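Local coordinates for erythrocyte membrane protein 1 (Plasmodium falciparum, PDB 2XU0), which probably binds receptors on host cells and, through the N-terminal NTS-DBL1 domain that makes up this chain, takes part in rosetting, at residues H292-C295 and G296-E299; K451-F454 and N455-I458. The protein carries 10 engineered substitutions. All blocks are in the same frame, centred on the assembly; numbering follows the deposited sequence.

Contact 1: H292-C295 and G296-E299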
# COMPACT_ATOMS: atom_id res chain seq x y z
N HIS A 292 8.16 -19.82 10.44
CA HIS A 292 7.29 -20.43 11.45
C HIS A 292 5.88 -19.89 11.52
O HIS A 292 5.18 -20.08 12.52
CB HIS A 292 8.02 -20.46 12.81
CG HIS A 292 9.30 -21.24 12.77
ND1 HIS A 292 10.53 -20.62 12.91
CD2 HIS A 292 9.50 -22.57 12.55
CE1 HIS A 292 11.44 -21.58 12.79
NE2 HIS A 292 10.88 -22.77 12.55
N GLY A 293 5.44 -19.27 10.43
CA GLY A 293 4.08 -18.76 10.32
C GLY A 293 3.85 -17.47 11.08
O GLY A 293 4.78 -16.87 11.64
N LYS A 294 2.58 -17.03 11.09
CA LYS A 294 2.23 -15.76 11.76
C LYS A 294 3.10 -14.57 11.23
O LYS A 294 3.45 -13.65 12.00
CB LYS A 294 2.32 -15.92 13.30
CG LYS A 294 1.38 -16.98 13.90
CD LYS A 294 1.40 -16.93 15.43
CE LYS A 294 0.81 -15.67 16.05
NZ LYS A 294 -0.57 -15.42 15.57
N CYS A 295 3.52 -14.64 9.95
CA CYS A 295 4.34 -13.62 9.27
C CYS A 295 5.67 -13.35 9.97
O CYS A 295 6.16 -12.22 9.94
CB CYS A 295 3.55 -12.32 9.07
SG CYS A 295 1.90 -12.52 8.37
N GLY A 296 6.25 -14.39 10.60
CA GLY A 296 7.51 -14.26 11.33
C GLY A 296 7.40 -13.75 12.75
O GLY A 296 8.41 -13.35 13.34
N HIS A 297 6.19 -13.80 13.32
CA HIS A 297 5.88 -13.38 14.70
C HIS A 297 6.85 -13.99 15.72
O HIS A 297 7.22 -13.33 16.70
CB HIS A 297 4.43 -13.78 15.05
CG HIS A 297 4.02 -13.51 16.47
ND1 HIS A 297 3.81 -12.22 16.93
CD2 HIS A 297 3.85 -14.37 17.50
CE1 HIS A 297 3.50 -12.34 18.21
NE2 HIS A 297 3.51 -13.62 18.60
N ASN A 298 7.24 -15.25 15.51
CA ASN A 298 8.08 -15.95 16.50
C ASN A 298 9.57 -15.96 16.17
O ASN A 298 10.30 -16.62 16.89
CB ASN A 298 7.59 -17.41 16.67
CG ASN A 298 6.11 -17.59 16.92
OD1 ASN A 298 5.35 -18.06 16.06
ND2 ASN A 298 5.67 -17.24 18.12
N GLU A 299 10.01 -15.23 15.12
CA GLU A 299 11.36 -15.29 14.56
C GLU A 299 12.38 -14.18 14.80
O GLU A 299 13.49 -14.26 14.25
CB GLU A 299 11.27 -15.61 13.06
CG GLU A 299 10.81 -17.02 12.75
CD GLU A 299 10.12 -17.15 11.41
OE1 GLU A 299 10.81 -17.05 10.37
OE2 GLU A 299 8.88 -17.30 11.40
O HOH W 1 6.81 -16.92 13.37
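E299 reaches back to H292 across the loop that follows strand 287-289 of the Duffy-binding domain and precedes helix 311-338. Backbone bonds make the frame. K294, C295 and G296 adopt left-handed helical backbone angles, giving two overlapping i to i+3 bonds, G296 N to G293 O (3.1 Å) and H297 N to K294 O (3.0 Å). The chain then reverses in a type I beta turn, closed by E299 N on G296 O.

A carboxylate-to-amide bond joins the two ends. E299 OE2 accepts H292 N at 2.8 Å, from well above the carboxylate plane (61° out of it), while OE1 takes S291 N and a bound glycerol, so the carboxylate grips two consecutive amides. E299 CG lies at the edge of the H292 ring, 3.6 Å from H292 ND1, with ring and carboxylate planes 80° apart. A water accepts the N298 amide (2.7 Å) and has both G293 O and E299 OE2 within donor range, with more acceptors in reach than it has protons.

Nonpolar packing holds the inner side. With CG of H297 anti to its backbone N (chi1 175°), the ring runs alongside the K294 chain. K294 CE lies 3.6 Å from H297 CD2, and K294 CB lies 3.5 Å from H297 CB. The polar ends continue inward, K294 NZ to the carbonyls of A272 and C270 and to N74, and H297 ND1 to T269. The loop is thus anchored on one side by these bonds and the C295-C189 disulfide; on the other, the probably charged E299 would favour holding the S291 and H292 amides.

Contact 2: K451-F454 and N455-I458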
# COMPACT_ATOMS: atom_id res chain seq x y z
N LYS A 451 -3.89 -6.96 -20.69
CA LYS A 451 -2.68 -6.93 -19.89
C LYS A 451 -2.45 -5.51 -19.36
O LYS A 451 -2.58 -4.55 -20.11
CB LYS A 451 -1.45 -7.51 -20.64
CG LYS A 451 -1.00 -6.77 -21.92
CD LYS A 451 0.20 -5.82 -21.69
CE LYS A 451 1.55 -6.44 -22.00
NZ LYS A 451 2.02 -7.35 -20.92
N ILE A 452 -2.13 -5.40 -18.07
CA ILE A 452 -1.85 -4.12 -17.42
C ILE A 452 -0.52 -3.59 -17.92
O ILE A 452 0.48 -4.32 -17.88
CB ILE A 452 -1.87 -4.27 -15.88
CG1 ILE A 452 -3.26 -4.73 -15.33
CG2 ILE A 452 -1.35 -3.02 -15.20
CD1 ILE A 452 -4.46 -3.71 -15.41
N ASP A 453 -0.51 -2.33 -18.42
CA ASP A 453 0.70 -1.65 -18.88
C ASP A 453 0.56 -0.18 -18.58
O ASP A 453 -0.11 0.56 -19.34
CB ASP A 453 1.02 -1.92 -20.37
CG ASP A 453 2.36 -1.37 -20.86
OD1 ASP A 453 3.10 -0.77 -20.06
OD2 ASP A 453 2.68 -1.56 -22.05
N PHE A 454 1.17 0.24 -17.47
CA PHE A 454 1.16 1.62 -16.98
C PHE A 454 1.86 2.58 -17.93
O PHE A 454 1.62 3.79 -17.85
CB PHE A 454 1.63 1.72 -15.53
CG PHE A 454 0.65 1.05 -14.57
CD1 PHE A 454 -0.63 1.56 -14.37
CD2 PHE A 454 1.02 -0.10 -13.88
CE1 PHE A 454 -1.53 0.94 -13.49
CE2 PHE A 454 0.12 -0.74 -13.02
CZ PHE A 454 -1.15 -0.21 -12.82
N ASN A 455 2.72 2.04 -18.84
CA ASN A 455 3.39 2.81 -19.89
C ASN A 455 2.45 3.04 -21.09
O ASN A 455 2.81 3.76 -22.00
CB ASN A 455 4.70 2.14 -20.33
CG ASN A 455 5.80 2.21 -19.31
OD1 ASN A 455 6.43 1.20 -18.95
ND2 ASN A 455 6.02 3.38 -18.77
N LYS A 456 1.25 2.45 -21.08
CA LYS A 456 0.24 2.64 -22.12
C LYS A 456 -1.08 2.96 -21.41
O LYS A 456 -1.95 2.09 -21.29
CB LYS A 456 0.13 1.38 -23.03
CG LYS A 456 1.34 1.20 -23.94
CD LYS A 456 1.09 0.20 -25.06
CE LYS A 456 2.19 0.21 -26.10
NZ LYS A 456 2.21 1.47 -26.90
N PRO A 457 -1.22 4.18 -20.84
CA PRO A 457 -2.43 4.49 -20.07
C PRO A 457 -3.75 4.30 -20.81
O PRO A 457 -4.71 3.81 -20.23
CB PRO A 457 -2.21 5.94 -19.61
CG PRO A 457 -0.73 6.11 -19.62
CD PRO A 457 -0.29 5.32 -20.83
N ILE A 458 -3.77 4.61 -22.10
CA ILE A 458 -4.97 4.43 -22.92
C ILE A 458 -5.49 2.99 -22.88
O ILE A 458 -6.69 2.80 -22.69
CB ILE A 458 -4.78 5.06 -24.33
CG1 ILE A 458 -4.82 6.62 -24.25
CG2 ILE A 458 -5.77 4.55 -25.39
CD1 ILE A 458 -5.76 7.26 -23.15
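D453 lays its carboxylate against the turn it opens, between the side chains of N455 and K456. A chi1 of -173° swings the D453 carboxylate beside its own carbonyl carbon, where D453 OD1 accepts N455 N at 3.1 Å, from above the carboxylate plane, forming an Asx turn. The main chain of the same residue closes a type I beta turn: K456 N donates to D453 O at 2.9 Å, with an N-H...O angle of 154°.

On the N455 side, D453 OD1 also touches N455 CB at 3.3 Å. The other oxygen, D453 OD2, rests on the aliphatic chain of K456, crossing it obliquely 3.6 Å from K456 CG. In this one of two conformers the lysine amine leads away, with K456 NZ 5.7 Å from D453 OD2. Beyond the turn, P457 CG lies 3.7 Å from F454 O, a van der Waals contact.

N437 ND2 also donates to D453 OD1, while N437 OD1 takes F454 N, so this asparagine pins the turn to the end of helix 429-437. K456 is the N-cap of helix 457-460, P457 its first residue, and T460 OG1 bonds back to D453 O. F454 is buried against L433 and L436 of helix 429-437 and W319 and F323 of helix 311-338, and P457 packs on helix 371-407.

Overall arrangement
Along the chain the two contacts stand in series, neither nesting nor crossing. Contact 1 comes first, in the Duffy binding region, where it folds the loop between strand 287-289 and helix 311-338 back on itself and, through C189, fastens it to helix 186-204. The long helices 311-338 and 371-407 then intervene before contact 2, in the C-terminal subdomain, turns the chain from the loop after helix 440-443 into helix 457-460. Contact 2 thereby ties helices 311-338, 371-407 and 429-437 together. The contacts lie on opposite sides of the chain's centre: the centres of contact 1 and contact 2 are 37 Å apart and their nearest atoms about 24 Å apart.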